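Local coordinates for protein peptidase M3B, oligoendopeptidase F (Enterococcus faecium, PDB 2QR4) that probably hydrolyses peptide bonds in oligopeptides, as expected of a zinc-dependent endopeptidase of the M3 family, at residues E275-P287 with N472-I486. Residues are numbered along the deposited sequence; the frame is centred on the assembly and turned at random.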
# COMPACT_ATOMS: atom_id res chain seq x y z
N GLU A 275 30.66 26.39 18.81
CA GLU A 275 31.51 27.45 18.25
C GLU A 275 31.57 27.39 16.74
O GLU A 275 32.53 27.88 16.14
CB GLU A 275 32.93 27.36 18.82
CG GLU A 275 33.04 27.70 20.29
CD GLU A 275 34.49 27.79 20.76
OE1 GLU A 275 35.20 26.76 20.74
OE2 GLU A 275 34.93 28.90 21.12
N VAL A 276 30.56 26.78 16.12
CA VAL A 276 30.48 26.70 14.66
C VAL A 276 29.87 27.97 14.08
O VAL A 276 29.08 28.65 14.74
CB VAL A 276 29.68 25.47 14.21
CG1 VAL A 276 30.48 24.19 14.48
CG2 VAL A 276 28.33 25.42 14.91
N GLU A 277 30.27 28.31 12.86
CA GLU A 277 29.75 29.49 12.18
C GLU A 277 28.25 29.37 12.01
O GLU A 277 27.51 30.32 12.21
CB GLU A 277 30.43 29.68 10.81
CG GLU A 277 30.08 30.98 10.10
CD GLU A 277 30.51 32.21 10.89
OE1 GLU A 277 31.51 32.12 11.63
OE2 GLU A 277 29.84 33.26 10.76
N LYS A 278 27.79 28.18 11.63
CA LYS A 278 26.36 27.95 11.51
C LYS A 278 25.93 26.58 12.04
O LYS A 278 26.59 25.58 11.79
CB LYS A 278 25.91 28.18 10.06
CG LYS A 278 25.44 29.63 9.85
CD LYS A 278 25.68 30.12 8.46
CE LYS A 278 25.13 31.53 8.31
NZ LYS A 278 25.64 32.43 9.38
N LEU A 279 24.83 26.55 12.79
CA LEU A 279 24.33 25.31 13.39
C LEU A 279 23.39 24.60 12.44
O LEU A 279 22.40 25.18 11.99
CB LEU A 279 23.58 25.59 14.70
CG LEU A 279 23.32 24.37 15.61
CD1 LEU A 279 24.62 23.80 16.19
CD2 LEU A 279 22.37 24.72 16.74
N HIS A 280 23.66 23.33 12.16
CA HIS A 280 22.81 22.59 11.23
C HIS A 280 22.14 21.42 11.95
O HIS A 280 22.57 21.01 13.03
CB HIS A 280 23.62 22.04 10.06
CG HIS A 280 24.33 23.08 9.24
ND1 HIS A 280 23.87 23.49 8.01
CD2 HIS A 280 25.48 23.76 9.47
CE1 HIS A 280 24.70 24.40 7.52
NE2 HIS A 280 25.68 24.58 8.39
N MSE A 281 21.10 20.86 11.32
CA MSE A 281 20.48 19.65 11.84
C MSE A 281 21.53 18.60 12.21
O MSE A 281 21.42 17.95 13.25
CB MSE A 281 19.44 19.09 10.85
CG MSE A 281 18.21 20.01 10.62
SE MSE A 281 17.37 20.67 12.30
CE MSE A 281 16.85 18.96 13.12
N TYR A 282 22.57 18.47 11.40
CA TYR A 282 23.56 17.42 11.67
C TYR A 282 24.52 17.77 12.80
O TYR A 282 25.51 17.07 13.03
CB TYR A 282 24.32 17.03 10.40
CG TYR A 282 24.98 18.18 9.66
CD1 TYR A 282 26.14 18.78 10.15
CD2 TYR A 282 24.45 18.65 8.47
CE1 TYR A 282 26.75 19.83 9.45
CE2 TYR A 282 25.05 19.69 7.76
CZ TYR A 282 26.20 20.28 8.25
OH TYR A 282 26.77 21.32 7.55
N ASP A 283 24.23 18.86 13.52
CA ASP A 283 25.02 19.22 14.70
C ASP A 283 24.27 19.05 16.03
O ASP A 283 24.82 19.38 17.08
CB ASP A 283 25.49 20.67 14.62
CG ASP A 283 26.46 20.91 13.48
OD1 ASP A 283 27.33 20.04 13.24
OD2 ASP A 283 26.34 21.98 12.83
N LEU A 284 23.03 18.58 16.00
CA LEU A 284 22.19 18.63 17.20
C LEU A 284 22.29 17.41 18.12
O LEU A 284 21.76 17.43 19.22
CB LEU A 284 20.71 18.87 16.86
CG LEU A 284 20.35 20.07 15.97
CD1 LEU A 284 18.86 20.32 16.00
CD2 LEU A 284 21.10 21.32 16.38
N TYR A 285 22.98 16.36 17.67
CA TYR A 285 22.98 15.11 18.45
C TYR A 285 24.35 14.75 18.96
O TYR A 285 24.53 13.71 19.56
CB TYR A 285 22.40 13.96 17.62
CG TYR A 285 21.05 14.30 17.05
CD1 TYR A 285 20.93 14.92 15.81
CD2 TYR A 285 19.88 14.03 17.76
CE1 TYR A 285 19.68 15.24 15.28
CE2 TYR A 285 18.63 14.35 17.25
CZ TYR A 285 18.54 14.96 16.01
OH TYR A 285 17.30 15.28 15.50
N THR A 286 25.33 15.62 18.71
CA THR A 286 26.69 15.42 19.19
C THR A 286 26.83 16.09 20.57
O THR A 286 26.19 17.10 20.84
CB THR A 286 27.70 16.00 18.16
OG1 THR A 286 29.03 15.56 18.45
CG2 THR A 286 27.66 17.51 18.11
N PRO A 287 27.66 15.51 21.47
CA PRO A 287 27.75 16.04 22.85
C PRO A 287 28.31 17.45 22.89
O PRO A 287 29.30 17.74 22.22
CB PRO A 287 28.75 15.09 23.52
CG PRO A 287 28.75 13.85 22.66
CD PRO A 287 28.54 14.35 21.26
N ASN A 472 9.56 22.60 10.78
CA ASN A 472 10.86 22.42 11.40
C ASN A 472 11.51 23.76 11.75
O ASN A 472 12.07 23.92 12.84
CB ASN A 472 11.79 21.62 10.49
CG ASN A 472 12.92 20.94 11.26
OD1 ASN A 472 12.71 19.96 11.97
ND2 ASN A 472 14.11 21.47 11.12
N ALA A 473 11.41 24.73 10.84
CA ALA A 473 12.02 26.04 11.02
C ALA A 473 11.31 26.81 12.12
O ALA A 473 11.95 27.53 12.89
CB ALA A 473 11.98 26.84 9.70
N LYS A 474 9.99 26.64 12.20
CA LYS A 474 9.18 27.24 13.26
C LYS A 474 9.64 26.72 14.62
O LYS A 474 9.78 27.48 15.58
CB LYS A 474 7.69 26.91 13.06
CG LYS A 474 6.74 27.55 14.08
CD LYS A 474 5.24 27.24 13.82
CE LYS A 474 4.85 25.88 14.44
NZ LYS A 474 3.37 25.61 14.47
N TYR A 475 9.86 25.41 14.70
CA TYR A 475 10.31 24.80 15.93
C TYR A 475 11.75 25.18 16.30
O TYR A 475 12.01 25.61 17.40
CB TYR A 475 10.14 23.29 15.87
CG TYR A 475 8.80 22.83 16.37
CD1 TYR A 475 7.66 23.11 15.65
CD2 TYR A 475 8.67 22.16 17.59
CE1 TYR A 475 6.41 22.72 16.10
CE2 TYR A 475 7.43 21.75 18.05
CZ TYR A 475 6.31 22.04 17.30
OH TYR A 475 5.06 21.67 17.72
N TYR A 476 12.67 25.06 15.37
CA TYR A 476 14.05 25.28 15.75
C TYR A 476 14.50 26.73 15.78
O TYR A 476 15.44 27.06 16.50
CB TYR A 476 14.98 24.42 14.90
CG TYR A 476 14.90 22.97 15.34
CD1 TYR A 476 15.61 22.51 16.45
CD2 TYR A 476 14.07 22.08 14.68
CE1 TYR A 476 15.53 21.18 16.85
CE2 TYR A 476 13.97 20.76 15.09
CZ TYR A 476 14.71 20.32 16.15
OH TYR A 476 14.60 19.01 16.53
N GLY A 477 13.82 27.59 15.03
CA GLY A 477 14.15 29.01 15.05
C GLY A 477 15.37 29.37 14.23
O GLY A 477 15.96 28.51 13.58
N PRO A 478 15.76 30.66 14.25
CA PRO A 478 16.81 31.18 13.37
C PRO A 478 18.23 30.74 13.71
O PRO A 478 19.15 31.00 12.94
CB PRO A 478 16.68 32.70 13.54
CG PRO A 478 16.13 32.88 14.93
CD PRO A 478 15.21 31.69 15.15
N ALA A 479 18.43 30.12 14.87
CA ALA A 479 19.77 29.66 15.25
C ALA A 479 20.20 28.42 14.47
O ALA A 479 21.39 28.14 14.33
CB ALA A 479 19.84 29.41 16.73
N VAL A 480 19.22 27.68 13.96
CA VAL A 480 19.47 26.46 13.20
C VAL A 480 19.27 26.74 11.71
O VAL A 480 18.21 27.22 11.30
CB VAL A 480 18.52 25.33 13.67
CG1 VAL A 480 18.68 24.07 12.81
CG2 VAL A 480 18.79 25.01 15.14
N GLU A 481 20.28 26.45 10.90
CA GLU A 481 20.16 26.65 9.45
C GLU A 481 19.07 25.76 8.86
O GLU A 481 18.90 24.62 9.30
CB GLU A 481 21.48 26.38 8.73
CG GLU A 481 22.56 27.40 9.04
CD GLU A 481 22.08 28.82 8.85
OE1 GLU A 481 22.07 29.57 9.85
OE2 GLU A 481 21.70 29.18 7.71
N GLU A 482 18.34 26.28 7.87
CA GLU A 482 17.34 25.48 7.16
C GLU A 482 18.04 24.56 6.16
O GLU A 482 18.26 24.93 5.02
CB GLU A 482 16.32 26.38 6.43
CG GLU A 482 15.36 27.11 7.38
CD GLU A 482 14.44 28.11 6.68
OE1 GLU A 482 13.95 29.05 7.36
OE2 GLU A 482 14.21 27.98 5.47
N ASP A 483 18.41 23.37 6.62
CA ASP A 483 18.99 22.35 5.75
C ASP A 483 17.92 21.84 4.78
O ASP A 483 16.84 21.46 5.21
CB ASP A 483 19.52 21.18 6.58
CG ASP A 483 20.70 21.57 7.48
OD1 ASP A 483 21.74 22.01 6.93
OD2 ASP A 483 20.59 21.39 8.72
N PRO A 484 18.22 21.84 3.48
CA PRO A 484 17.24 21.30 2.53
C PRO A 484 16.93 19.83 2.77
O PRO A 484 15.82 19.36 2.51
CB PRO A 484 17.90 21.49 1.15
CG PRO A 484 19.29 21.98 1.40
CD PRO A 484 19.45 22.35 2.85
N GLU A 485 17.90 19.09 3.31
CA GLU A 485 17.71 17.66 3.50
C GLU A 485 16.57 17.37 4.47
O GLU A 485 15.86 16.37 4.32
CB GLU A 485 19.01 17.03 3.99
CG GLU A 485 20.14 17.01 2.94
CD GLU A 485 20.97 18.28 2.90
OE1 GLU A 485 20.69 19.23 3.66
OE2 GLU A 485 21.92 18.31 2.10
N ILE A 486 16.39 18.24 5.46
CA ILE A 486 15.47 17.91 6.54
C ILE A 486 14.01 18.03 6.12
O ILE A 486 13.12 17.62 6.84
CB ILE A 486 15.71 18.78 7.79
CG1 ILE A 486 15.33 18.00 9.04
CG2 ILE A 486 14.94 20.09 7.71
CD1 ILE A 486 16.32 16.91 9.37
O HOH W 1 23.17 29.18 12.53
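The carboxylate of D483 uses both oxygens against two consecutive residues. D483 OD1 takes the N-H of H280 ND1 (2.8 Å, 161° at the hydrogen) on its syn side and close to the imidazole plane, while OD2 accepts the backbone N-H of M281, which lies nearly along its C-O axis. The two bonds fix the rotation of the carboxylate, and the ND1 bond orients the ring, whose plane is 26° from that of the carboxylate. E481 CB lies over one face of the H280 ring, and Y282 OH stands over the opposite face. One backbone hydrogen bond runs from E481 N to L279 O at 2.7 Å, and a water bridges L279 N to A479 O and E481 OE1. In the mainly helical M3 peptidase fold, the loop after helix 260-274 here meets the C-terminal end of helix 461-476 and the loop that follows it. Apolar contacts centre on M281, a selenomethionine: its bent chain folds over the Y476 ring, giving a Met-aromatic contact with M281 SE 4.4 Å from the centroid and 14° off the normal. V480 CG1 touches M281 SE at 3.7 Å, and I486 CD1 packs on M281 CG. Separately, L284 CD1 reaches Y476 CE1 at 3.5 Å. Outside the two segments, R190 and R193 form salt bridges with D283.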